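Local atomic coordinates of aminoacyl-tRNA synthetase-interacting multifunctional protein p43 (Plasmodium vivax, PDB entry 6IPA), a protein that probably binds tRNA through its C-terminal EMAP II-like domain, as a multifunctional partner of aminoacyl-tRNA synthetases with a putative role in tRNA import. Residues V53-I58 with C67-V72; V175-A180 with L198-I203; V138-I143 with W187-G192. One frame throughout, in Å; residues are numbered along the deposited sequence.

Contact 1: V53-I58 with C67-V72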
ATOM      1  N   VAL A  53      -0.221   7.599   8.482  1.00 40.26           N
ATOM      2  CA  VAL A  53       0.599   6.877   9.456  1.00 43.05           C
ATOM      3  C   VAL A  53       0.650   7.658  10.790  1.00 46.73           C
ATOM      4  O   VAL A  53       1.348   8.668  10.904  1.00 50.74           O
ATOM      5  CB  VAL A  53       2.035   6.684   8.917  1.00 42.83           C
ATOM      6  CG1 VAL A  53       2.874   5.968   9.937  1.00 42.10           C
ATOM      7  CG2 VAL A  53       2.026   5.920   7.576  1.00 44.20           C
ATOM      8  N   GLU A  54      -0.100   7.212  11.787  1.00 47.84           N
ATOM      9  CA  GLU A  54      -0.058   7.845  13.105  1.00 48.35           C
ATOM     10  C   GLU A  54       1.228   7.616  13.908  1.00 49.88           C
ATOM     11  O   GLU A  54       1.714   8.543  14.532  1.00 51.69           O
ATOM     12  CB  GLU A  54      -1.230   7.351  13.913  1.00 46.75           C
ATOM     13  CG  GLU A  54      -2.525   7.940  13.401  1.00 45.10           C
ATOM     14  CD  GLU A  54      -3.677   7.601  14.287  1.00 44.22           C
ATOM     15  OE1 GLU A  54      -3.494   6.727  15.163  1.00 41.75           O
ATOM     16  OE2 GLU A  54      -4.762   8.187  14.072  1.00 46.22           O
ATOM     17  N   GLU A  55       1.748   6.386  13.903  1.00 49.98           N
ATOM     18  CA  GLU A  55       2.876   5.956  14.760  1.00 51.19           C
ATOM     19  C   GLU A  55       3.785   4.950  14.067  1.00 52.83           C
ATOM     20  O   GLU A  55       3.299   4.025  13.412  1.00 53.27           O
ATOM     21  CB  GLU A  55       2.404   5.279  16.042  1.00 51.72           C
ATOM     22  CG  GLU A  55       2.061   6.200  17.194  1.00 56.01           C
ATOM     23  CD  GLU A  55       1.694   5.442  18.472  1.00 60.16           C
ATOM     24  OE1 GLU A  55       2.546   4.681  19.033  1.00 60.77           O
ATOM     25  OE2 GLU A  55       0.533   5.595  18.910  1.00 62.97           O
ATOM     26  N   VAL A  56       5.101   5.130  14.246  1.00 52.45           N
ATOM     27  CA  VAL A  56       6.099   4.134  13.907  1.00 50.68           C
ATOM     28  C   VAL A  56       6.714   3.606  15.188  1.00 52.97           C
ATOM     29  O   VAL A  56       7.158   4.375  16.027  1.00 55.18           O
ATOM     30  CB  VAL A  56       7.224   4.735  13.072  1.00 50.30           C
ATOM     31  CG1 VAL A  56       8.118   3.641  12.510  1.00 51.42           C
ATOM     32  CG2 VAL A  56       6.631   5.555  11.962  1.00 51.56           C
ATOM     33  N   GLU A  57       6.757   2.289  15.316  1.00 55.00           N
ATOM     34  CA  GLU A  57       7.356   1.601  16.450  1.00 56.09           C
ATOM     35  C   GLU A  57       8.175   0.463  15.846  1.00 57.54           C
ATOM     36  O   GLU A  57       7.905   0.083  14.708  1.00 59.30           O
ATOM     37  CB  GLU A  57       6.252   1.118  17.404  1.00 57.71           C
ATOM     38  CG  GLU A  57       6.600  -0.108  18.227  1.00 59.15           C
ATOM     39  CD  GLU A  57       5.906  -0.158  19.576  1.00 61.48           C
ATOM     40  OE1 GLU A  57       4.956   0.644  19.792  1.00 58.07           O
ATOM     41  OE2 GLU A  57       6.355  -0.992  20.425  1.00 58.47           O
ATOM     42  N   ILE A  58       9.215  -0.013  16.545  1.00 60.35           N
ATOM     43  CA  ILE A  58      10.034  -1.160  16.083  1.00 62.07           C
ATOM     44  C   ILE A  58       9.427  -2.397  16.702  1.00 63.27           C
ATOM     45  O   ILE A  58       8.721  -2.309  17.701  1.00 63.97           O
ATOM     46  CB  ILE A  58      11.555  -0.999  16.401  1.00 66.73           C
ATOM     47  CG1 ILE A  58      12.188  -0.030  15.409  1.00 68.34           C
ATOM     48  CG2 ILE A  58      12.343  -2.313  16.297  1.00 68.71           C
ATOM     49  CD1 ILE A  58      13.467   0.619  15.897  1.00 73.85           C
ATOM     50  N   CYS A  67       6.405  -1.631  13.290  1.00 59.15           N
ATOM     51  CA  CYS A  67       4.979  -1.778  13.614  1.00 57.06           C
ATOM     52  C   CYS A  67       4.281  -0.435  13.443  1.00 53.67           C
ATOM     53  O   CYS A  67       4.482   0.457  14.283  1.00 53.05           O
ATOM     54  CB  CYS A  67       4.808  -2.217  15.070  1.00 58.03           C
ATOM     55  SG  CYS A  67       5.020  -3.988  15.370  1.00 63.62           S
ATOM     56  N   LEU A  68       3.444  -0.302  12.397  1.00 49.79           N
ATOM     57  CA  LEU A  68       2.772   0.974  12.077  1.00 45.70           C
ATOM     58  C   LEU A  68       1.362   1.037  12.532  1.00 43.70           C
ATOM     59  O   LEU A  68       0.673   0.043  12.540  1.00 42.72           O
ATOM     60  CB  LEU A  68       2.749   1.259  10.580  1.00 45.36           C
ATOM     61  CG  LEU A  68       4.092   1.668  10.003  1.00 47.02           C
ATOM     62  CD1 LEU A  68       5.157   0.582  10.213  1.00 46.32           C
ATOM     63  CD2 LEU A  68       3.892   2.044   8.532  1.00 47.06           C
ATOM     64  N   LYS A  69       0.925   2.242  12.876  1.00 44.74           N
ATOM     65  CA  LYS A  69      -0.466   2.499  13.213  1.00 45.41           C
ATOM     66  C   LYS A  69      -0.978   3.453  12.145  1.00 42.55           C
ATOM     67  O   LYS A  69      -0.436   4.537  11.963  1.00 40.50           O
ATOM     68  CB  LYS A  69      -0.613   3.069  14.635  1.00 48.76           C
ATOM     69  CG  LYS A  69      -0.302   2.039  15.710  1.00 57.30           C
ATOM     70  CD  LYS A  69      -0.511   2.610  17.109  1.00 68.49           C
ATOM     71  CE  LYS A  69      -0.034   1.659  18.205  1.00 71.92           C
ATOM     72  NZ  LYS A  69      -0.969   0.501  18.302  1.00 74.13           N
ATOM     73  N   ILE A  70      -1.990   3.029  11.402  1.00 40.27           N
ATOM     74  CA  ILE A  70      -2.361   3.774  10.228  1.00 39.88           C
ATOM     75  C   ILE A  70      -3.867   3.985  10.181  1.00 39.47           C
ATOM     76  O   ILE A  70      -4.629   3.053  10.291  1.00 42.29           O
ATOM     77  CB  ILE A  70      -1.851   3.093   8.954  1.00 39.31           C
ATOM     78  CG1 ILE A  70      -0.397   2.592   9.116  1.00 39.05           C
ATOM     79  CG2 ILE A  70      -1.904   4.099   7.834  1.00 40.94           C
ATOM     80  CD1 ILE A  70       0.260   2.227   7.794  1.00 38.20           C
ATOM     81  N   ASN A  71      -4.278   5.235  10.124  1.00 39.13           N
ATOM     82  CA  ASN A  71      -5.689   5.617  10.081  1.00 37.97           C
ATOM     83  C   ASN A  71      -6.116   5.515   8.632  1.00 38.42           C
ATOM     84  O   ASN A  71      -5.578   6.249   7.765  1.00 37.68           O
ATOM     85  CB  ASN A  71      -5.825   7.058  10.552  1.00 36.26           C
ATOM     86  CG  ASN A  71      -7.170   7.624  10.281  1.00 36.24           C
ATOM     87  OD1 ASN A  71      -8.063   6.957   9.706  1.00 36.27           O
ATOM     88  ND2 ASN A  71      -7.340   8.875  10.648  1.00 36.32           N
ATOM     89  N   VAL A  72      -7.032   4.588   8.354  1.00 38.00           N
ATOM     90  CA  VAL A  72      -7.485   4.370   6.983  1.00 37.10           C
ATOM     91  C   VAL A  72      -8.998   4.660   6.894  1.00 37.90           C
ATOM     92  O   VAL A  72      -9.680   4.172   6.014  1.00 38.40           O
ATOM     93  CB  VAL A  72      -7.193   2.961   6.473  1.00 37.26           C
ATOM     94  CG1 VAL A  72      -5.747   2.771   6.125  1.00 38.45           C
ATOM     95  CG2 VAL A  72      -7.577   1.950   7.503  1.00 39.80           C
TER

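Contact 2: V175-A180 with L198-I203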
ATOM      1  N   VAL A 175       6.064   1.802 -11.406  1.00 42.19           N
ATOM      2  CA  VAL A 175       6.135   3.258 -11.503  1.00 43.83           C
ATOM      3  C   VAL A 175       6.830   3.558 -12.810  1.00 45.71           C
ATOM      4  O   VAL A 175       7.903   3.009 -13.065  1.00 45.31           O
ATOM      5  CB  VAL A 175       6.837   3.941 -10.289  1.00 43.02           C
ATOM      6  CG1 VAL A 175       6.187   3.505  -8.990  1.00 41.44           C
ATOM      7  CG2 VAL A 175       8.298   3.602 -10.234  1.00 44.31           C
ATOM      8  N   LYS A 176       6.175   4.361 -13.657  1.00 48.13           N
ATOM      9  CA  LYS A 176       6.754   4.804 -14.913  1.00 51.62           C
ATOM     10  C   LYS A 176       6.709   6.318 -14.910  1.00 52.34           C
ATOM     11  O   LYS A 176       5.643   6.896 -14.659  1.00 55.50           O
ATOM     12  CB  LYS A 176       6.005   4.214 -16.110  1.00 52.97           C
ATOM     13  CG  LYS A 176       6.097   2.689 -16.157  1.00 54.58           C
ATOM     14  CD  LYS A 176       5.468   2.022 -17.395  1.00 53.84           C
ATOM     15  CE  LYS A 176       3.962   1.811 -17.292  1.00 54.23           C
ATOM     16  NZ  LYS A 176       3.386   0.954 -18.397  1.00 55.08           N
ATOM     17  N   ASN A 177       7.876   6.936 -15.151  1.00 52.89           N
ATOM     18  CA  ASN A 177       8.138   8.384 -14.947  1.00 52.10           C
ATOM     19  C   ASN A 177       7.570   8.961 -13.638  1.00 52.16           C
ATOM     20  O   ASN A 177       6.895   9.987 -13.622  1.00 51.34           O
ATOM     21  CB  ASN A 177       7.639   9.187 -16.151  1.00 54.65           C
ATOM     22  CG  ASN A 177       8.331   8.793 -17.453  1.00 57.53           C
ATOM     23  OD1 ASN A 177       9.360   8.083 -17.479  1.00 57.94           O
ATOM     24  ND2 ASN A 177       7.779   9.277 -18.552  1.00 61.26           N
ATOM     25  N   GLY A 178       7.835   8.280 -12.532  1.00 52.97           N
ATOM     26  CA  GLY A 178       7.478   8.796 -11.222  1.00 53.42           C
ATOM     27  C   GLY A 178       5.997   8.709 -10.904  1.00 52.96           C
ATOM     28  O   GLY A 178       5.531   9.267  -9.905  1.00 57.08           O
ATOM     29  N   VAL A 179       5.244   7.999 -11.731  1.00 50.62           N
ATOM     30  CA  VAL A 179       3.819   7.783 -11.452  1.00 47.11           C
ATOM     31  C   VAL A 179       3.552   6.301 -11.321  1.00 44.92           C
ATOM     32  O   VAL A 179       4.243   5.491 -11.920  1.00 46.92           O
ATOM     33  CB  VAL A 179       2.928   8.359 -12.555  1.00 46.27           C
ATOM     34  CG1 VAL A 179       1.494   8.432 -12.075  1.00 47.37           C
ATOM     35  CG2 VAL A 179       3.382   9.757 -12.949  1.00 47.02           C
ATOM     36  N   ALA A 180       2.565   5.946 -10.523  1.00 43.29           N
ATOM     37  CA  ALA A 180       2.179   4.556 -10.358  1.00 44.09           C
ATOM     38  C   ALA A 180       1.166   4.136 -11.419  1.00 43.79           C
ATOM     39  O   ALA A 180       0.181   4.860 -11.645  1.00 43.79           O
ATOM     40  CB  ALA A 180       1.572   4.355  -8.973  1.00 43.30           C
ATOM     41  N   LEU A 198      11.051   7.631  -7.161  1.00 54.40           N
ATOM     42  CA  LEU A 198      11.888   6.923  -8.121  1.00 58.61           C
ATOM     43  C   LEU A 198      11.390   7.217  -9.529  1.00 60.23           C
ATOM     44  O   LEU A 198      10.229   7.534  -9.713  1.00 62.76           O
ATOM     45  CB  LEU A 198      11.865   5.424  -7.849  1.00 58.94           C
ATOM     46  CG  LEU A 198      12.025   5.065  -6.375  1.00 62.78           C
ATOM     47  CD1 LEU A 198      11.829   3.565  -6.138  1.00 60.49           C
ATOM     48  CD2 LEU A 198      13.373   5.594  -5.856  1.00 62.16           C
ATOM     49  N   GLU A 199      12.269   7.112 -10.520  1.00 66.79           N
ATOM     50  CA  GLU A 199      11.905   7.441 -11.903  1.00 71.15           C
ATOM     51  C   GLU A 199      11.191   6.216 -12.461  1.00 68.36           C
ATOM     52  O   GLU A 199      10.033   6.301 -12.836  1.00 63.68           O
ATOM     53  CB  GLU A 199      13.120   7.859 -12.766  1.00 77.73           C
ATOM     54  CG  GLU A 199      14.161   8.818 -12.110  1.00 79.26           C
ATOM     55  CD  GLU A 199      13.687  10.268 -11.897  1.00 82.46           C
ATOM     56  OE1 GLU A 199      12.478  10.571 -12.078  1.00 83.56           O
ATOM     57  OE2 GLU A 199      14.536  11.118 -11.533  1.00 79.73           O
ATOM     58  N   GLN A 200      11.884   5.082 -12.459  1.00 69.47           N
ATOM     59  CA  GLN A 200      11.316   3.770 -12.793  1.00 67.47           C
ATOM     60  C   GLN A 200      11.241   2.924 -11.516  1.00 66.50           C
ATOM     61  O   GLN A 200      11.713   3.373 -10.466  1.00 66.29           O
ATOM     62  CB  GLN A 200      12.174   3.063 -13.849  1.00 70.06           C
ATOM     63  CG  GLN A 200      12.277   3.812 -15.179  1.00 73.97           C
ATOM     64  CD  GLN A 200      10.921   3.984 -15.883  1.00 78.47           C
ATOM     65  OE1 GLN A 200      10.014   3.127 -15.759  1.00 77.20           O
ATOM     66  NE2 GLN A 200      10.772   5.099 -16.623  1.00 76.42           N
ATOM     67  N   GLY A 201      10.626   1.731 -11.590  1.00 62.43           N
ATOM     68  CA  GLY A 201      10.488   0.852 -10.402  1.00 59.49           C
ATOM     69  C   GLY A 201       9.330  -0.145 -10.427  1.00 54.46           C
ATOM     70  O   GLY A 201       8.465  -0.045 -11.271  1.00 54.85           O
ATOM     71  N   THR A 202       9.351  -1.100  -9.495  1.00 51.84           N
ATOM     72  CA  THR A 202       8.321  -2.122  -9.314  1.00 50.95           C
ATOM     73  C   THR A 202       7.626  -2.032  -7.952  1.00 50.01           C
ATOM     74  O   THR A 202       8.230  -1.658  -6.966  1.00 53.43           O
ATOM     75  CB  THR A 202       8.943  -3.515  -9.445  1.00 52.02           C
ATOM     76  OG1 THR A 202      10.011  -3.665  -8.493  1.00 54.10           O
ATOM     77  CG2 THR A 202       9.494  -3.698 -10.837  1.00 52.64           C
ATOM     78  N   ILE A 203       6.370  -2.456  -7.887  1.00 51.23           N
ATOM     79  CA  ILE A 203       5.495  -2.126  -6.772  1.00 48.70           C
ATOM     80  C   ILE A 203       5.325  -3.347  -5.923  1.00 49.76           C
ATOM     81  O   ILE A 203       5.006  -4.415  -6.426  1.00 52.10           O
ATOM     82  CB  ILE A 203       4.124  -1.615  -7.273  1.00 49.47           C
ATOM     83  CG1 ILE A 203       4.271  -0.204  -7.811  1.00 50.56           C
ATOM     84  CG2 ILE A 203       3.040  -1.663  -6.190  1.00 49.70           C
ATOM     85  CD1 ILE A 203       3.051   0.334  -8.514  1.00 51.70           C
TER
HETATM   86  O   HOH W   1       9.202   0.909 -14.437  1.00 57.95           O

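Contact 3: V138-I143 with W187-G192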
ATOM      1  N   VAL A 138      -8.346  10.112   4.363  1.00 42.36           N
ATOM      2  CA  VAL A 138      -8.160   8.788   4.842  1.00 42.77           C
ATOM      3  C   VAL A 138      -9.378   8.069   4.356  1.00 44.15           C
ATOM      4  O   VAL A 138     -10.482   8.583   4.488  1.00 47.50           O
ATOM      5  CB  VAL A 138      -8.097   8.706   6.416  1.00 43.52           C
ATOM      6  CG1 VAL A 138      -6.739   9.196   6.931  1.00 45.26           C
ATOM      7  CG2 VAL A 138      -9.231   9.463   7.112  1.00 42.76           C
ATOM      8  N   GLY A 139      -9.190   6.897   3.786  1.00 43.83           N
ATOM      9  CA  GLY A 139     -10.313   6.079   3.417  1.00 42.67           C
ATOM     10  C   GLY A 139     -10.613   6.148   1.932  1.00 42.29           C
ATOM     11  O   GLY A 139     -11.259   5.285   1.467  1.00 41.84           O
ATOM     12  N   GLU A 140     -10.162   7.139   1.162  1.00 40.18           N
ATOM     13  CA  GLU A 140     -10.530   7.102  -0.260  1.00 38.18           C
ATOM     14  C   GLU A 140      -9.845   6.013  -1.104  1.00 38.00           C
ATOM     15  O   GLU A 140      -8.619   5.751  -1.031  1.00 38.77           O
ATOM     16  CB  GLU A 140     -10.346   8.445  -0.915  1.00 39.67           C
ATOM     17  CG  GLU A 140      -8.922   8.738  -1.295  1.00 42.50           C
ATOM     18  CD  GLU A 140      -8.770  10.046  -1.992  1.00 44.72           C
ATOM     19  OE1 GLU A 140      -8.852  11.095  -1.310  1.00 44.49           O
ATOM     20  OE2 GLU A 140      -8.588   9.990  -3.237  1.00 49.70           O
ATOM     21  N   ARG A 141     -10.651   5.385  -1.949  1.00 38.25           N
ATOM     22  CA  ARG A 141     -10.216   4.240  -2.764  1.00 36.60           C
ATOM     23  C   ARG A 141      -9.433   4.822  -3.938  1.00 36.23           C
ATOM     24  O   ARG A 141      -9.895   5.773  -4.565  1.00 33.77           O
ATOM     25  CB  ARG A 141     -11.453   3.407  -3.197  1.00 36.90           C
ATOM     26  CG  ARG A 141     -11.157   1.947  -3.495  1.00 36.94           C
ATOM     27  CD  ARG A 141     -12.111   1.326  -4.483  1.00 37.53           C
ATOM     28  NE  ARG A 141     -11.477   0.222  -5.204  1.00 37.77           N
ATOM     29  CZ  ARG A 141     -12.116  -0.639  -6.001  1.00 36.77           C
ATOM     30  NH1 ARG A 141     -13.439  -0.514  -6.193  1.00 36.43           N
ATOM     31  NH2 ARG A 141     -11.430  -1.629  -6.593  1.00 35.34           N
ATOM     32  N   ILE A 142      -8.218   4.306  -4.160  1.00 36.98           N
ATOM     33  CA  ILE A 142      -7.358   4.726  -5.258  1.00 38.72           C
ATOM     34  C   ILE A 142      -7.622   3.784  -6.434  1.00 42.22           C
ATOM     35  O   ILE A 142      -7.560   2.538  -6.291  1.00 40.71           O
ATOM     36  CB  ILE A 142      -5.882   4.593  -4.856  1.00 40.75           C
ATOM     37  CG1 ILE A 142      -5.544   5.431  -3.580  1.00 40.63           C
ATOM     38  CG2 ILE A 142      -4.960   4.887  -6.029  1.00 40.06           C
ATOM     39  CD1 ILE A 142      -5.932   6.900  -3.647  1.00 41.49           C
ATOM     40  N   ILE A 143      -7.932   4.370  -7.590  1.00 45.67           N
ATOM     41  CA  ILE A 143      -8.484   3.642  -8.737  1.00 50.98           C
ATOM     42  C   ILE A 143      -7.647   3.956  -9.959  1.00 53.61           C
ATOM     43  O   ILE A 143      -6.986   4.971  -9.972  1.00 64.36           O
ATOM     44  CB  ILE A 143      -9.953   4.071  -9.033  1.00 54.70           C
ATOM     45  CG1 ILE A 143     -10.039   5.527  -9.519  1.00 57.08           C
ATOM     46  CG2 ILE A 143     -10.847   3.909  -7.809  1.00 54.44           C
ATOM     47  CD1 ILE A 143     -11.389   5.907 -10.127  1.00 58.30           C
ATOM     48  N   TRP A 187      -2.632   5.302 -11.547  1.00 44.41           N
ATOM     49  CA  TRP A 187      -3.372   5.269 -10.312  1.00 42.03           C
ATOM     50  C   TRP A 187      -3.794   6.663  -9.999  1.00 42.84           C
ATOM     51  O   TRP A 187      -2.953   7.579 -10.060  1.00 40.85           O
ATOM     52  CB  TRP A 187      -2.481   4.817  -9.166  1.00 40.87           C
ATOM     53  CG  TRP A 187      -2.084   3.378  -9.177  1.00 40.04           C
ATOM     54  CD1 TRP A 187      -2.006   2.544 -10.252  1.00 39.69           C
ATOM     55  CD2 TRP A 187      -1.657   2.621  -8.052  1.00 39.76           C
ATOM     56  NE1 TRP A 187      -1.559   1.303  -9.854  1.00 39.50           N
ATOM     57  CE2 TRP A 187      -1.342   1.328  -8.508  1.00 39.29           C
ATOM     58  CE3 TRP A 187      -1.492   2.915  -6.703  1.00 39.31           C
ATOM     59  CZ2 TRP A 187      -0.877   0.343  -7.672  1.00 39.15           C
ATOM     60  CZ3 TRP A 187      -1.064   1.929  -5.875  1.00 40.04           C
ATOM     61  CH2 TRP A 187      -0.756   0.647  -6.365  1.00 40.16           C
ATOM     62  N   LEU A 188      -5.067   6.821  -9.589  1.00 42.06           N
ATOM     63  CA  LEU A 188      -5.652   8.149  -9.359  1.00 42.18           C
ATOM     64  C   LEU A 188      -6.219   8.353  -7.942  1.00 41.79           C
ATOM     65  O   LEU A 188      -6.782   7.466  -7.361  1.00 37.91           O
ATOM     66  CB  LEU A 188      -6.759   8.380 -10.380  1.00 43.90           C
ATOM     67  CG  LEU A 188      -6.456   9.096 -11.682  1.00 45.37           C
ATOM     68  CD1 LEU A 188      -5.234   8.557 -12.415  1.00 46.27           C
ATOM     69  CD2 LEU A 188      -7.699   9.066 -12.552  1.00 45.85           C
ATOM     70  N   SER A 189      -6.083   9.557  -7.408  1.00 45.20           N
ATOM     71  CA  SER A 189      -6.629   9.911  -6.101  1.00 47.43           C
ATOM     72  C   SER A 189      -7.574  11.033  -6.377  1.00 48.20           C
ATOM     73  O   SER A 189      -7.691  11.471  -7.529  1.00 51.12           O
ATOM     74  CB  SER A 189      -5.534  10.462  -5.177  1.00 51.80           C
ATOM     75  OG  SER A 189      -5.289  11.837  -5.496  1.00 53.52           O
ATOM     76  N   SER A 190      -8.190  11.547  -5.317  1.00 46.80           N
ATOM     77  CA  SER A 190      -9.093  12.692  -5.430  1.00 46.20           C
ATOM     78  C   SER A 190      -8.361  13.945  -5.798  1.00 46.73           C
ATOM     79  O   SER A 190      -8.990  14.940  -6.137  1.00 48.95           O
ATOM     80  CB  SER A 190      -9.890  12.929  -4.125  1.00 47.01           C
ATOM     81  OG  SER A 190      -9.088  13.087  -2.955  1.00 42.00           O
ATOM     82  N   LYS A 191      -7.029  13.930  -5.707  1.00 47.74           N
ATOM     83  CA  LYS A 191      -6.246  15.121  -6.018  1.00 46.85           C
ATOM     84  C   LYS A 191      -5.160  14.844  -7.026  1.00 46.55           C
ATOM     85  O   LYS A 191      -4.213  15.603  -7.117  1.00 50.85           O
ATOM     86  CB  LYS A 191      -5.629  15.676  -4.751  1.00 48.25           C
ATOM     87  CG  LYS A 191      -6.637  15.984  -3.668  1.00 49.43           C
ATOM     88  CD  LYS A 191      -7.020  17.441  -3.691  1.00 52.40           C
ATOM     89  CE  LYS A 191      -8.293  17.676  -2.892  1.00 55.25           C
ATOM     90  NZ  LYS A 191      -8.328  19.070  -2.354  1.00 56.97           N
ATOM     91  N   GLY A 192      -5.279  13.758  -7.777  1.00 45.70           N
ATOM     92  CA  GLY A 192      -4.376  13.483  -8.872  1.00 43.99           C
ATOM     93  C   GLY A 192      -3.581  12.198  -8.719  1.00 42.79           C
ATOM     94  O   GLY A 192      -3.688  11.480  -7.724  1.00 40.80           O
TER

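Contact 1: V53-I58 with C67-V72
Glu55 and Lys69 both hold CG anti to the carbonyl carbon (chi1 -85° and -70°), and their chains run alongside each other in the same direction on one face of an antiparallel hairpin made by strands 48-58 and 66-71 in the putative tRNA-binding OB fold. The touch between them is carboxylate against methylene: Glu55 OE2 lies 3.6 Å from Lys69 CD. A bend at chi4 then takes Lys69 NZ off to a salt bridge with Asp79 of strand 78-82, leaving Glu55 OE2 5.3 Å from Lys69 NZ, where any attraction would act only at longer range. Beneath these side chains a classic beta bulge shifts the register by one residue, Glu54 and Glu55 both facing Lys69. Lys69 O receives a 2.7 Å bond from Glu54 N, almost in line with the carbonyl bond, and a weak one from Glu55 N, while Lys69 N bonds back to Glu55 O. Further along, Glu57 and Cys67 exchange two backbone bonds, each donor 36° out of the acceptor's carbonyl plane. The other face of the hairpin is apolar, with Val53, Val56, Leu68 and Ile70; Val53 and Ile70 reach on to Val98 of strand 97-101. Within the hairpin, Val53 CG1 sits 4.3 Å from Leu68 CD2, and Val53 CG2 meets Ile70 CD1 at 4.1 Å.

Contact 2: V175-A180 with L198-I203
Val175 presses CG2 onto the peptide linking Gln200 to Gly201, 3.3 Å from Gly201 N. This methyl stands between the Val175 backbone N and carbonyl carbon, the crowded position, and Gly201, lacking a side chain, lets it come so close. Val175 N bonds to Gly201 O at 3.0 Å from well above the carbonyl plane. Beyond it, in the beta turn, Gly178 N bonds to Glu199 O, also at 3.0 Å, on an in-plane lone pair. That type I' turn, from Lys176 to Val179, presents the Gly178 amide and is closed by backbone bonds in both directions between its end residues. A water lies 2.7 Å from Gln200 OE1 and 2.8 Å from Val175 O, and accepts from Gly201 N. Farther out, Ile203 CD1 touches Ala180 CB at 4.3 Å, and both residues pack on Trp187; Lys176 NZ is tied to Asp184 and to Lys183 O. The contact thus sets strand 201-203 beside the hairpin of strands 173-176 and 179-182. Val175 O and Gln200 OE1 are both acceptors and cannot bond each other; the water lying beside the pair, within bonding distance of both, may offset their repulsion, though its protons may not serve both fully.

Contact 3: V138-I143 with W187-G192
Ile142 turns CG2 onto the backbone of Leu188, 3.4 Å from Leu188 O, and against Trp187, whose CB lies 4.0 Å from Ile142 CG2. The methyl is anti to its own backbone N and approaches the indole obliquely near CE3; the two side chains cross at about a right angle. This is the buried, closely packed part of the contact. Leu99 of strand 97-101 touches both Ile142 and Trp187, with Val50 against Ile142 and Ile48 against Trp187. Alongside, Ile143 and Leu188 form an antiparallel hydrogen-bonded pair of unequal strength: Leu188 N reaches Ile143 O at 2.7 Å, whereas the return bond from Ile143 N to Leu188 O is weak. Their side chains, both partly exposed, meet more loosely, Ile143 CG1 staying 4.4 Å from Leu188 CB.

Toward solvent the contact becomes polar. Glu140 holds CG between its backbone N and carbonyl carbon (chi1 80°), and the chain extends from there to Ser190, with one oxygen for each of two donors. Glu140 OE1 accepts from Ser190 OG at 2.6 Å and Glu140 OE2 from Ser190 N at 2.6 Å, both through syn lone pairs. Asn137 N also bonds to Glu140 OE1, so three bonds fix the rotation of the carboxylate, even though Ser190 itself is exposed. Ser190 lies in a type I beta turn from Ser189 to Gly192, within which Ser189 OG accepts from Lys191 N and donates to Gly192 O. The arrangement is thus an ST turn within a tight beta turn, its Ser190 amide held by a carboxylate from another loop. It joins the loop after strand 126-129 to strand 185-189, consistent with an OB fold packed on a C-terminal extension, as in EMAP II-like domains.

Overall arrangement
The contacts run from the OB-fold hairpin to the C-terminal strands. Contacts 1 and 2 lie on opposite sides of the chain's centre, with their own centres 24 Å apart and their nearest atoms about 15 Å apart. Contact 3, centred 20 Å from contact 1 and 17 Å from contact 2, touches both. Val138 packs CG1 3.3 Å from Asn71 O at the end of the hairpin. Toward contact 2, Trp187 N probably bonds to Ala180 O, and Ile203 CD1 rests 4.0 Å from Trp187 CZ2. Strands 179-182 and 185-189 are neighbours in one sheet, so contacts 2 and 3 meet in that sheet, whereas contact 1 belongs to the separate four-stranded sheet.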